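Local coordinates for protein carboxypeptidase 1 (Deinococcus radiodurans str. R1, PDB 5GIV) that probably releases amino acids one at a time from the C-terminus of peptides, with broad specificity, as a zinc-dependent metallocarboxypeptidase of the M32 family, at residues 26-31 / 239-244; 99-104 / 146-151; 133-138 / 413-418; 203-208 / 322-327; 211-216 / 314-319. All coordinates share one frame; numbering follows the deposited sequence.

Five contacts of one largely helical chain illustrate how chemistry follows place in a fold. Contact 3 is the buried one, an apolar touch between helix 128-147 and a glycine-rich loop. Contact 2 uses the end of the same helix nearer the surface, and aromatic packing is accompanied by an Arg-Glu salt bridge. On the opposite side of the chain's centre from contact 2, contacts 4 and 5 tie helix 207-221 to helix 310-323: contact 4 at their ends, through phenylalanines and hydrogen bonds to backbone carbonyls, contact 5 farther along, through an arginine-aspartate pair. Contact 1 packs a helix on a strand with aliphatic groups and one bridging water, beside the second subunit and towards the zinc site.

Contact 1: 26-31 / 239-244; sequences IEALLG and TRLGGH
Leu-241 gives the largest share of this helix-on-strand contact, and its side chain can be traced outward from the strand. Its CB leaves the strand alongside helix 26-31, and the end of the side chain comes nearer. The first torsion sets CG anti to the carbonyl carbon (chi1 -76°), so that CG rests on the helix backbone, 3.9 Å from Leu-29 CA. From there the methyls divide the work: CD1 lies 4.2 Å from Ala-28 CB, while CD2 reaches farther and meets Leu-29 CD1 at 3.5 Å, the two leucine side chains crossing at about a right angle. Ala-28 faces the strand squarely. Its small CB comes within 3.2 Å of Arg-240 O, so the backbones pack closely here. Beside it, a water bridges the elements, donating to Ala-28 O at 2.7 Å and lying 2.8 Å from Thr-239 OG1. The Thr-239 side chain is about 12 Å from the zinc. Leu-241 and Gly-242 face Asp-245 in a classic beta bulge, and Leu-241 O accepts a hydrogen bond from Gln-49 of the second subunit. The edge strand 238-242 lies between its neighbour 245-250 and helix 8-36, whose Trp-32 also touches Thr-239 and Leu-241.

Contact 2: 99-104 / 146-151; sequences RIPAEF and ASYFPE
Four flat groups organise this contact. The Arg-99 guanidinium has Phe-149 CD2 over one face, 3.5 Å from NH1, and Glu-151 at its edge. The Phe-149 ring takes Arg-99 CG over a face in a CH-pi contact, 3.9 Å from the centroid, and Ile-100 CD1 at its edge. Pro-101 CD lies over a face of the Tyr-148 ring, 3.6 Å from its centroid, and the edge of that same tyrosine, led by CE2, points at the centre of the Phe-104 face. This last pair is T-shaped, with planes at 69°. Bends at chi2 and chi3 fold the Arg-99 chain over Phe-149 and bring its end round to Glu-151. There the guanidinium grips end-on: NH1 at 2.9 Å and NH2 at 2.8 Å both donate to the syn lone pair of Glu-151 OE1, in a salt bridge whose planes are nearly coplanar. NH1 also donates to a lone pair of Tyr-148 O at 3.1 Å, which pins the group to the backbone. Glu-95 takes the remaining side of Arg-99 through NE, so two carboxylates probably share its charge. Pro-101, at the N-cap position, opens helix 102-122 beside Tyr-148 and Phe-149, near the C-terminal end of helix 128-147: the contact closes the open end of an antiparallel alpha-hairpin in an all-helical region of the fold.

Contact 3: 133-138 / 413-418; sequences PYLEKT and GPIGGS
A glycine-rich loop laid against a helix, within the mainly helical fold of the M32 family, makes this contact between residues 413-418 and helix 128-147. The tight part is small and apolar. Ile-415 points its CB at the helix and, with CG1 anti to the carbonyl carbon, extends CD1 to 3.8 Å from Leu-135 O and 4.2 Å from Leu-135 CD2. Thr-138 crosses it at about a right angle, and its CG2 touches Ile-415 CG1 at 3.8 Å. The two branches of Thr-138 part company: CG2, anti to the backbone N, faces the loop, while OG1 is turned to His-111, where a hydrogen bond satisfies it. One further residue of the helix, Ser-142, joins the partners through its OG, bonded to both Thr-138 O and Ile-415 N. The other flank of the helix is looser. Pro-133, Glu-136 and Lys-137 stand on the exposed side, and the CB of Glu-136 points away from the loop. Beyond Ile-415 the loop likewise turns off at Gly-416, whose phi of 126° would press a side chain against the preceding carbonyl oxygen. The closest approach of all is made by a methyl on a carbonyl: Thr-138 CG2 lies 3.4 Å from Gly-413 O.

Contact 4: 203-208 / 322-327; sequences RGFAQE and DTFPEQ
The backbone turns at Gly-204 (phi 99°) and runs extended through Phe-205 and Ala-206, coming nearest the turn after Phe-324 where Arg-203 CA and Gln-327 CA stand 5.7 Å apart. Gln-327, its chain bent at chi2, reaches back to this loop: NE2 donates to Gly-204 O at 2.6 Å, almost straight at 170° and in the plane of both amides. In return Arg-203, extended from CG to NE, gives NH1 to Gln-327 O at 2.9 Å, though from well above that carbonyl's plane; NH1 also bonds Ala-329 O. Ala-206 holds the N-cap position of helix 207-221, and Phe-324 is the first residue beyond helix 310-323, so the contact ties the start of one helix to the end of its antiparallel partner. Phe-205 fills the joint. Its CD2 sits over the centre of the Phe-324 ring, 3.4 Å from CG, with the two planes oblique at 49°, while Gln-327 CG covers one face of the Phe-205 ring, 4.0 Å from the centroid. An alanine in place of Phe-205 would remove the ring lying on Phe-324 and under Gln-327, and would probably loosen the joint. Thr-323 CG2 lies on the opposite face of Phe-324.

Contact 5: 211-216 / 314-319; sequences LAFGER and AAYFGD
Arg-216 and Asp-319 approach tip to tip between two helices that run roughly antiparallel, the segment axes 11.6 Å apart at 149°. The arginine, bent at chi3, offers the side of its guanidinium that carries NE and NH2. NE donates to the syn lone pair of Asp-319 OD2 at 2.7 Å, close to the guanidinium plane; NH2 lies 2.6 Å from OD1, but that bond is weak because it is strongly bent. The two planes are turned 38° apart, so the grip is skewed rather than flat. Behind it, Ala-212 O and Phe-213 CA lie over one guanidinium face. Phe-213, with CG anti to the backbone N, slides past the carboxylate in the opposite direction, its CD1 3.5 Å from Asp-319 OD2, and brings CZ to 4.0 Å from Tyr-316 CB, which stands at the edge of the ring. The Tyr-316 side chain crosses that of Phe-213 obliquely, its OH bonded to Asp-220 of helix 207-221. A methionine in place of Arg-216 would remove the NE and NH2 donors to Asp-319, and would probably leave its carboxylate less firmly placed. With two nitrogens facing its two oxygens, Asp-319 is probably held in the charged form, even next to the hydrophobic Phe-213.

Contact 1: 26-31 / 239-244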
# COMPACT_ATOMS: atom_id res chain seq x y z
N ILE A 26 -1.53 3.67 -9.90
CA ILE A 26 -2.57 3.25 -8.97
C ILE A 26 -2.90 1.78 -9.14
O ILE A 26 -3.02 1.04 -8.16
CB ILE A 26 -3.82 4.13 -9.13
CG1 ILE A 26 -3.49 5.59 -8.82
CG2 ILE A 26 -4.93 3.62 -8.22
CD1 ILE A 26 -4.64 6.53 -9.06
N GLU A 27 -3.04 1.32 -10.39
CA GLU A 27 -3.23 -0.11 -10.61
C GLU A 27 -2.09 -0.91 -9.99
O GLU A 27 -2.31 -1.97 -9.40
CB GLU A 27 -3.34 -0.40 -12.11
CG GLU A 27 -4.60 0.14 -12.76
CD GLU A 27 -4.77 -0.32 -14.21
OE1 GLU A 27 -5.24 -1.46 -14.43
OE2 GLU A 27 -4.42 0.47 -15.12
N ALA A 28 -0.87 -0.40 -10.11
CA ALA A 28 0.29 -1.08 -9.53
C ALA A 28 0.21 -1.10 -8.01
O ALA A 28 0.57 -2.10 -7.38
CB ALA A 28 1.58 -0.40 -10.01
N LEU A 29 -0.26 -0.01 -7.41
CA LEU A 29 -0.42 0.02 -5.96
C LEU A 29 -1.42 -1.01 -5.50
O LEU A 29 -1.22 -1.68 -4.48
CB LEU A 29 -0.84 1.42 -5.50
CG LEU A 29 -1.18 1.54 -4.01
CD1 LEU A 29 0.01 1.14 -3.16
CD2 LEU A 29 -1.64 2.95 -3.68
N LEU A 30 -2.53 -1.15 -6.22
CA LEU A 30 -3.52 -2.15 -5.85
C LEU A 30 -2.92 -3.55 -5.91
O LEU A 30 -3.21 -4.39 -5.06
CB LEU A 30 -4.73 -2.05 -6.77
CG LEU A 30 -5.67 -0.88 -6.50
CD1 LEU A 30 -6.57 -0.68 -7.72
CD2 LEU A 30 -6.50 -1.14 -5.24
N GLY A 31 -2.09 -3.82 -6.93
CA GLY A 31 -1.46 -5.12 -7.03
C GLY A 31 -0.32 -5.30 -6.03
O GLY A 31 -0.16 -6.39 -5.46
N THR A 239 7.92 -3.58 -9.13
CA THR A 239 6.73 -2.89 -9.61
C THR A 239 6.91 -1.39 -9.45
O THR A 239 7.49 -0.93 -8.46
CB THR A 239 5.46 -3.38 -8.87
OG1 THR A 239 4.30 -2.70 -9.36
CG2 THR A 239 5.58 -3.16 -7.36
N ARG A 240 6.39 -0.64 -10.41
CA ARG A 240 6.50 0.81 -10.42
C ARG A 240 5.15 1.39 -9.98
O ARG A 240 4.16 1.28 -10.70
CB ARG A 240 6.85 1.31 -11.82
CG ARG A 240 6.85 2.83 -11.97
CD ARG A 240 7.14 3.26 -13.40
NE ARG A 240 8.55 3.45 -13.75
CZ ARG A 240 9.31 4.44 -13.31
NH1 ARG A 240 8.82 5.32 -12.47
NH2 ARG A 240 10.58 4.54 -13.71
N LEU A 241 5.12 2.02 -8.81
CA LEU A 241 3.89 2.66 -8.34
C LEU A 241 3.83 4.13 -8.70
O LEU A 241 2.83 4.79 -8.40
CB LEU A 241 3.74 2.49 -6.82
CG LEU A 241 3.29 1.11 -6.33
CD1 LEU A 241 4.25 0.00 -6.78
CD2 LEU A 241 3.13 1.07 -4.81
N GLY A 242 4.88 4.67 -9.32
CA GLY A 242 4.91 6.07 -9.72
C GLY A 242 6.27 6.43 -10.30
O GLY A 242 7.23 5.65 -10.26
N GLY A 243 6.35 7.67 -10.79
CA GLY A 243 7.59 8.15 -11.38
C GLY A 243 8.78 8.10 -10.44
O GLY A 243 9.92 8.06 -10.92
N HIS A 244 8.56 8.14 -9.13
CA HIS A 244 9.63 8.10 -8.14
C HIS A 244 9.35 7.05 -7.09
O HIS A 244 9.72 7.20 -5.92
CB HIS A 244 9.81 9.48 -7.50
CG HIS A 244 10.19 10.54 -8.49
ND1 HIS A 244 11.48 10.70 -8.95
CD2 HIS A 244 9.45 11.49 -9.10
CE1 HIS A 244 11.51 11.70 -9.81
NE2 HIS A 244 10.30 12.20 -9.92
O HOH W 1 1.99 -4.06 -8.63

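Contact 2: 99-104 / 146-151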
# COMPACT_ATOMS: atom_id res chain seq x y z
N ARG A 99 -7.14 -2.30 -31.15
CA ARG A 99 -7.28 -3.41 -32.08
C ARG A 99 -8.13 -4.52 -31.47
O ARG A 99 -8.90 -5.19 -32.18
CB ARG A 99 -5.90 -3.95 -32.46
CG ARG A 99 -5.93 -5.01 -33.55
CD ARG A 99 -6.04 -4.37 -34.93
NE ARG A 99 -4.81 -3.64 -35.26
CZ ARG A 99 -3.74 -4.19 -35.83
NH1 ARG A 99 -3.74 -5.48 -36.17
NH2 ARG A 99 -2.66 -3.46 -36.07
N ILE A 100 -7.97 -4.76 -30.18
CA ILE A 100 -8.65 -5.87 -29.50
C ILE A 100 -9.95 -5.33 -28.91
O ILE A 100 -9.90 -4.38 -28.11
CB ILE A 100 -7.76 -6.49 -28.42
CG1 ILE A 100 -6.41 -6.89 -29.02
CG2 ILE A 100 -8.46 -7.69 -27.78
CD1 ILE A 100 -5.42 -7.42 -28.01
N PRO A 101 -11.09 -5.91 -29.25
CA PRO A 101 -12.37 -5.42 -28.72
C PRO A 101 -12.40 -5.45 -27.20
O PRO A 101 -11.89 -6.39 -26.57
CB PRO A 101 -13.40 -6.38 -29.31
CG PRO A 101 -12.75 -6.97 -30.51
CD PRO A 101 -11.28 -7.03 -30.20
N ALA A 102 -13.01 -4.42 -26.60
CA ALA A 102 -13.11 -4.34 -25.15
C ALA A 102 -13.82 -5.56 -24.57
O ALA A 102 -13.47 -6.04 -23.48
CB ALA A 102 -13.82 -3.05 -24.73
N GLU A 103 -14.83 -6.07 -25.28
CA GLU A 103 -15.49 -7.29 -24.82
C GLU A 103 -14.48 -8.41 -24.62
O GLU A 103 -14.47 -9.08 -23.58
CB GLU A 103 -16.56 -7.71 -25.83
CG GLU A 103 -17.96 -7.70 -25.28
CD GLU A 103 -18.05 -8.30 -23.89
OE1 GLU A 103 -17.98 -7.54 -22.90
OE2 GLU A 103 -18.16 -9.55 -23.79
N PHE A 104 -13.62 -8.62 -25.62
CA PHE A 104 -12.64 -9.69 -25.55
C PHE A 104 -11.62 -9.44 -24.44
O PHE A 104 -11.16 -10.39 -23.80
CB PHE A 104 -11.93 -9.83 -26.89
CG PHE A 104 -10.96 -10.96 -26.94
CD1 PHE A 104 -11.38 -12.23 -27.30
CD2 PHE A 104 -9.63 -10.76 -26.63
CE1 PHE A 104 -10.50 -13.28 -27.35
CE2 PHE A 104 -8.74 -11.81 -26.67
CZ PHE A 104 -9.18 -13.07 -27.03
N ALA A 146 -4.31 -13.37 -30.78
CA ALA A 146 -3.32 -13.16 -31.82
C ALA A 146 -3.96 -12.91 -33.17
O ALA A 146 -3.39 -12.20 -34.01
CB ALA A 146 -2.38 -14.37 -31.89
N SER A 147 -5.15 -13.46 -33.41
CA SER A 147 -5.79 -13.29 -34.71
C SER A 147 -6.22 -11.85 -34.96
O SER A 147 -6.44 -11.48 -36.12
CB SER A 147 -6.99 -14.23 -34.85
OG SER A 147 -8.06 -13.84 -34.01
N TYR A 148 -6.34 -11.03 -33.92
CA TYR A 148 -6.60 -9.61 -34.13
C TYR A 148 -5.40 -8.88 -34.70
O TYR A 148 -5.52 -7.69 -35.02
CB TYR A 148 -7.02 -8.93 -32.83
CG TYR A 148 -8.37 -9.36 -32.32
CD1 TYR A 148 -9.53 -9.02 -33.00
CD2 TYR A 148 -8.48 -10.11 -31.15
CE1 TYR A 148 -10.77 -9.42 -32.54
CE2 TYR A 148 -9.72 -10.51 -30.68
CZ TYR A 148 -10.85 -10.17 -31.37
OH TYR A 148 -12.08 -10.57 -30.90
N PHE A 149 -4.25 -9.54 -34.83
CA PHE A 149 -3.04 -8.95 -35.38
C PHE A 149 -2.54 -9.83 -36.53
O PHE A 149 -1.51 -10.51 -36.41
CB PHE A 149 -1.98 -8.77 -34.29
CG PHE A 149 -2.42 -7.81 -33.21
CD1 PHE A 149 -3.26 -8.23 -32.19
CD2 PHE A 149 -2.01 -6.49 -33.24
CE1 PHE A 149 -3.68 -7.35 -31.20
CE2 PHE A 149 -2.42 -5.60 -32.25
CZ PHE A 149 -3.25 -6.03 -31.24
N PRO A 150 -3.26 -9.83 -37.65
CA PRO A 150 -2.87 -10.69 -38.78
C PRO A 150 -1.53 -10.34 -39.39
O PRO A 150 -0.99 -11.16 -40.15
CB PRO A 150 -4.00 -10.48 -39.79
CG PRO A 150 -4.54 -9.14 -39.45
CD PRO A 150 -4.43 -9.00 -37.97
N GLU A 151 -0.95 -9.17 -39.09
CA GLU A 151 0.39 -8.90 -39.59
C GLU A 151 1.41 -9.92 -39.10
O GLU A 151 2.51 -9.97 -39.64
CB GLU A 151 0.83 -7.49 -39.21
CG GLU A 151 0.63 -7.15 -37.75
CD GLU A 151 -0.77 -6.66 -37.50
OE1 GLU A 151 -0.95 -5.55 -36.96
OE2 GLU A 151 -1.71 -7.39 -37.88

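Contact 3: 133-138 / 413-418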
# COMPACT_ATOMS: atom_id res chain seq x y z
N PRO A 133 -9.29 -28.08 -18.60
CA PRO A 133 -10.26 -27.18 -19.26
C PRO A 133 -9.88 -25.71 -19.23
O PRO A 133 -10.09 -25.02 -20.23
CB PRO A 133 -11.56 -27.46 -18.49
CG PRO A 133 -11.13 -28.13 -17.22
CD PRO A 133 -9.91 -28.91 -17.56
N TYR A 134 -9.33 -25.21 -18.12
CA TYR A 134 -8.88 -23.82 -18.09
C TYR A 134 -7.79 -23.56 -19.13
O TYR A 134 -7.81 -22.53 -19.82
CB TYR A 134 -8.35 -23.46 -16.70
CG TYR A 134 -9.40 -23.31 -15.63
CD1 TYR A 134 -10.02 -22.10 -15.40
CD2 TYR A 134 -9.76 -24.39 -14.83
CE1 TYR A 134 -10.97 -21.95 -14.40
CE2 TYR A 134 -10.71 -24.26 -13.84
CZ TYR A 134 -11.32 -23.04 -13.62
OH TYR A 134 -12.27 -22.89 -12.63
N LEU A 135 -6.84 -24.49 -19.27
CA LEU A 135 -5.78 -24.30 -20.25
C LEU A 135 -6.33 -24.38 -21.67
O LEU A 135 -5.86 -23.67 -22.56
CB LEU A 135 -4.68 -25.33 -20.04
CG LEU A 135 -3.79 -25.21 -18.79
CD1 LEU A 135 -3.03 -26.52 -18.57
CD2 LEU A 135 -2.82 -24.03 -18.91
N GLU A 136 -7.32 -25.25 -21.90
CA GLU A 136 -7.91 -25.35 -23.23
C GLU A 136 -8.59 -24.05 -23.63
O GLU A 136 -8.41 -23.57 -24.76
CB GLU A 136 -8.87 -26.54 -23.27
CG GLU A 136 -8.11 -27.85 -23.45
CD GLU A 136 -8.99 -29.08 -23.29
OE1 GLU A 136 -10.14 -28.95 -22.80
OE2 GLU A 136 -8.51 -30.18 -23.67
N LYS A 137 -9.36 -23.46 -22.72
CA LYS A 137 -9.97 -22.17 -23.02
C LYS A 137 -8.91 -21.09 -23.18
O LYS A 137 -9.03 -20.21 -24.03
CB LYS A 137 -10.97 -21.78 -21.93
CG LYS A 137 -11.81 -20.56 -22.29
CD LYS A 137 -12.87 -20.24 -21.26
CE LYS A 137 -13.73 -19.05 -21.72
NZ LYS A 137 -14.84 -18.73 -20.78
N THR A 138 -7.86 -21.14 -22.34
CA THR A 138 -6.78 -20.17 -22.48
C THR A 138 -6.08 -20.31 -23.83
O THR A 138 -5.77 -19.30 -24.47
CB THR A 138 -5.77 -20.31 -21.34
OG1 THR A 138 -6.38 -19.90 -20.11
CG2 THR A 138 -4.56 -19.43 -21.59
N GLY A 413 -2.33 -15.96 -17.67
CA GLY A 413 -2.10 -15.21 -18.87
C GLY A 413 -2.13 -16.09 -20.10
O GLY A 413 -2.46 -17.28 -20.03
N PRO A 414 -1.76 -15.53 -21.25
CA PRO A 414 -1.83 -16.29 -22.49
C PRO A 414 -0.78 -17.39 -22.51
O PRO A 414 0.21 -17.37 -21.78
CB PRO A 414 -1.55 -15.25 -23.58
CG PRO A 414 -1.66 -13.91 -22.90
CD PRO A 414 -1.27 -14.16 -21.47
N ILE A 415 -1.01 -18.36 -23.39
CA ILE A 415 -0.05 -19.41 -23.70
C ILE A 415 0.69 -18.99 -24.96
O ILE A 415 0.07 -18.78 -26.01
CB ILE A 415 -0.74 -20.76 -23.90
CG1 ILE A 415 -1.37 -21.24 -22.59
CG2 ILE A 415 0.26 -21.79 -24.41
CD1 ILE A 415 -2.29 -22.43 -22.77
N GLY A 416 2.01 -18.84 -24.85
CA GLY A 416 2.82 -18.49 -26.00
C GLY A 416 3.68 -17.28 -25.76
O GLY A 416 3.17 -16.21 -25.43
N GLY A 417 4.99 -17.41 -25.99
CA GLY A 417 5.89 -16.30 -25.79
C GLY A 417 6.08 -15.86 -24.36
O GLY A 417 6.49 -14.73 -24.12
N SER A 418 5.82 -16.75 -23.40
CA SER A 418 5.83 -16.39 -21.98
C SER A 418 7.22 -16.38 -21.37
O SER A 418 7.40 -15.77 -20.31
CB SER A 418 4.97 -17.36 -21.18
OG SER A 418 3.72 -17.56 -21.79

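Contact 4: 203-208 / 322-327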
# COMPACT_ATOMS: atom_id res chain seq x y z
N ARG A 203 23.75 -23.36 8.01
CA ARG A 203 23.97 -23.27 9.45
C ARG A 203 22.96 -22.36 10.15
O ARG A 203 23.00 -22.28 11.38
CB ARG A 203 25.40 -22.78 9.73
CG ARG A 203 26.46 -23.78 9.36
CD ARG A 203 27.89 -23.24 9.47
NE ARG A 203 28.84 -24.34 9.53
CZ ARG A 203 30.17 -24.21 9.58
NH1 ARG A 203 30.72 -23.01 9.56
NH2 ARG A 203 30.94 -25.29 9.65
N GLY A 204 22.07 -21.71 9.41
CA GLY A 204 21.08 -20.84 10.01
C GLY A 204 21.45 -19.38 9.95
O GLY A 204 22.37 -18.94 10.65
N PHE A 205 20.76 -18.61 9.10
CA PHE A 205 21.03 -17.19 8.90
C PHE A 205 19.77 -16.40 9.23
O PHE A 205 18.76 -16.51 8.52
CB PHE A 205 21.49 -16.94 7.47
CG PHE A 205 22.85 -17.50 7.15
CD1 PHE A 205 23.08 -18.87 7.20
CD2 PHE A 205 23.89 -16.67 6.76
CE1 PHE A 205 24.33 -19.40 6.90
CE2 PHE A 205 25.15 -17.19 6.45
CZ PHE A 205 25.36 -18.56 6.52
N ALA A 206 19.82 -15.61 10.31
CA ALA A 206 18.63 -14.91 10.77
C ALA A 206 18.05 -14.01 9.68
O ALA A 206 18.77 -13.25 9.02
CB ALA A 206 18.96 -14.08 12.01
N GLN A 207 16.72 -14.07 9.53
CA GLN A 207 16.05 -13.36 8.45
C GLN A 207 16.34 -11.86 8.47
O GLN A 207 16.58 -11.25 7.42
CB GLN A 207 14.54 -13.60 8.55
CG GLN A 207 13.70 -12.53 7.88
CD GLN A 207 12.23 -12.88 7.81
OE1 GLN A 207 11.85 -13.99 7.43
NE2 GLN A 207 11.37 -11.94 8.20
N GLU A 208 16.34 -11.25 9.66
CA GLU A 208 16.53 -9.80 9.74
C GLU A 208 17.92 -9.39 9.26
O GLU A 208 18.07 -8.37 8.58
CB GLU A 208 16.29 -9.33 11.18
CG GLU A 208 16.28 -7.82 11.32
CD GLU A 208 16.01 -7.35 12.75
OE1 GLU A 208 15.85 -8.21 13.65
OE2 GLU A 208 15.95 -6.11 12.96
N ASP A 322 31.18 -10.70 9.24
CA ASP A 322 30.88 -10.00 10.48
C ASP A 322 29.41 -10.16 10.86
O ASP A 322 29.08 -10.24 12.05
CB ASP A 322 31.23 -8.52 10.34
CG ASP A 322 32.73 -8.27 10.23
OD1 ASP A 322 33.52 -9.17 10.59
OD2 ASP A 322 33.12 -7.19 9.75
N THR A 323 28.52 -10.18 9.87
CA THR A 323 27.10 -10.32 10.14
C THR A 323 26.75 -11.74 10.57
O THR A 323 25.84 -11.95 11.38
CB THR A 323 26.30 -9.90 8.91
OG1 THR A 323 26.77 -8.62 8.44
CG2 THR A 323 24.81 -9.79 9.23
N PHE A 324 27.46 -12.73 10.02
CA PHE A 324 27.21 -14.14 10.32
C PHE A 324 28.53 -14.81 10.71
O PHE A 324 29.02 -15.69 9.99
CB PHE A 324 26.57 -14.84 9.13
CG PHE A 324 25.33 -14.17 8.60
CD1 PHE A 324 24.12 -14.30 9.26
CD2 PHE A 324 25.38 -13.40 7.45
CE1 PHE A 324 22.98 -13.68 8.76
CE2 PHE A 324 24.25 -12.78 6.95
CZ PHE A 324 23.05 -12.92 7.61
N PRO A 325 29.11 -14.43 11.86
CA PRO A 325 30.46 -14.92 12.21
C PRO A 325 30.56 -16.41 12.47
O PRO A 325 31.46 -17.07 11.95
CB PRO A 325 30.82 -14.10 13.46
CG PRO A 325 29.50 -13.72 14.05
CD PRO A 325 28.58 -13.50 12.87
N GLU A 326 29.68 -16.95 13.31
CA GLU A 326 29.76 -18.39 13.56
C GLU A 326 29.45 -19.18 12.30
O GLU A 326 30.06 -20.23 12.06
CB GLU A 326 28.84 -18.79 14.71
CG GLU A 326 28.91 -20.28 15.03
CD GLU A 326 28.01 -20.70 16.18
OE1 GLU A 326 27.19 -21.62 16.00
OE2 GLU A 326 28.12 -20.10 17.28
N GLN A 327 28.52 -18.70 11.47
CA GLN A 327 28.15 -19.44 10.27
C GLN A 327 29.31 -19.51 9.29
O GLN A 327 29.49 -20.53 8.61
CB GLN A 327 26.92 -18.82 9.60
CG GLN A 327 25.63 -18.85 10.44
CD GLN A 327 25.41 -17.60 11.29
OE1 GLN A 327 26.35 -16.95 11.73
NE2 GLN A 327 24.15 -17.27 11.52
O HOH W 2 22.11 -15.13 12.15

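Contact 5: 211-216 / 314-319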
# COMPACT_ATOMS: atom_id res chain seq x y z
N LEU A 211 18.08 -9.46 5.31
CA LEU A 211 17.51 -8.29 4.67
C LEU A 211 18.43 -7.08 4.83
O LEU A 211 18.64 -6.32 3.88
CB LEU A 211 16.12 -7.99 5.25
CG LEU A 211 15.06 -9.02 4.91
CD1 LEU A 211 13.77 -8.81 5.71
CD2 LEU A 211 14.81 -8.97 3.41
N ALA A 212 18.99 -6.89 6.03
CA ALA A 212 19.87 -5.75 6.25
C ALA A 212 21.07 -5.80 5.33
O ALA A 212 21.44 -4.80 4.71
CB ALA A 212 20.31 -5.69 7.72
N PHE A 213 21.69 -6.97 5.22
CA PHE A 213 22.83 -7.10 4.33
C PHE A 213 22.43 -6.83 2.88
O PHE A 213 23.12 -6.10 2.16
CB PHE A 213 23.45 -8.49 4.47
CG PHE A 213 24.55 -8.76 3.48
CD1 PHE A 213 25.85 -8.38 3.75
CD2 PHE A 213 24.27 -9.38 2.28
CE1 PHE A 213 26.86 -8.62 2.84
CE2 PHE A 213 25.28 -9.63 1.37
CZ PHE A 213 26.58 -9.25 1.66
N GLY A 214 21.31 -7.40 2.44
CA GLY A 214 20.89 -7.21 1.06
C GLY A 214 20.63 -5.75 0.72
O GLY A 214 20.92 -5.31 -0.40
N GLU A 215 20.08 -4.99 1.66
CA GLU A 215 19.80 -3.58 1.40
C GLU A 215 21.06 -2.74 1.37
O GLU A 215 21.11 -1.71 0.69
CB GLU A 215 18.81 -3.05 2.42
CG GLU A 215 17.41 -3.58 2.23
CD GLU A 215 16.40 -2.84 3.04
OE1 GLU A 215 15.19 -3.01 2.77
OE2 GLU A 215 16.81 -2.05 3.92
N ARG A 216 22.10 -3.15 2.10
CA ARG A 216 23.37 -2.44 2.00
C ARG A 216 24.01 -2.66 0.63
O ARG A 216 24.59 -1.73 0.06
CB ARG A 216 24.31 -2.89 3.12
CG ARG A 216 23.81 -2.53 4.52
CD ARG A 216 24.92 -2.67 5.55
NE ARG A 216 25.37 -4.05 5.73
CZ ARG A 216 24.87 -4.88 6.63
NH1 ARG A 216 23.90 -4.49 7.44
NH2 ARG A 216 25.35 -6.12 6.73
N ALA A 314 35.08 -10.35 -2.73
CA ALA A 314 36.24 -9.67 -2.16
C ALA A 314 35.82 -8.42 -1.41
O ALA A 314 36.45 -8.06 -0.40
CB ALA A 314 37.26 -9.33 -3.24
N ALA A 315 34.75 -7.76 -1.86
CA ALA A 315 34.29 -6.52 -1.25
C ALA A 315 33.35 -6.74 -0.07
O ALA A 315 33.42 -6.00 0.91
CB ALA A 315 33.58 -5.66 -2.30
N TYR A 316 32.51 -7.78 -0.12
CA TYR A 316 31.45 -7.93 0.86
C TYR A 316 31.62 -9.10 1.81
O TYR A 316 30.87 -9.18 2.79
CB TYR A 316 30.08 -8.05 0.16
CG TYR A 316 29.62 -6.74 -0.41
CD1 TYR A 316 29.15 -5.74 0.42
CD2 TYR A 316 29.66 -6.50 -1.78
CE1 TYR A 316 28.73 -4.53 -0.08
CE2 TYR A 316 29.24 -5.29 -2.30
CZ TYR A 316 28.78 -4.31 -1.45
OH TYR A 316 28.36 -3.09 -1.93
N PHE A 317 32.59 -9.98 1.60
CA PHE A 317 32.73 -11.09 2.54
C PHE A 317 32.95 -10.58 3.95
O PHE A 317 32.45 -11.19 4.91
CB PHE A 317 33.86 -12.02 2.12
CG PHE A 317 33.94 -13.26 2.96
CD1 PHE A 317 33.01 -14.27 2.81
CD2 PHE A 317 34.94 -13.40 3.91
CE1 PHE A 317 33.08 -15.41 3.57
CE2 PHE A 317 35.01 -14.55 4.69
CZ PHE A 317 34.07 -15.56 4.52
N GLY A 318 33.67 -9.47 4.10
CA GLY A 318 33.89 -8.91 5.43
C GLY A 318 32.59 -8.57 6.13
O GLY A 318 32.35 -9.00 7.26
N ASP A 319 31.74 -7.78 5.47
CA ASP A 319 30.43 -7.48 6.05
C ASP A 319 29.63 -8.76 6.25
O ASP A 319 28.98 -8.96 7.28
CB ASP A 319 29.67 -6.49 5.15
CG ASP A 319 28.26 -6.22 5.64
OD1 ASP A 319 27.90 -6.67 6.74
OD2 ASP A 319 27.49 -5.52 4.94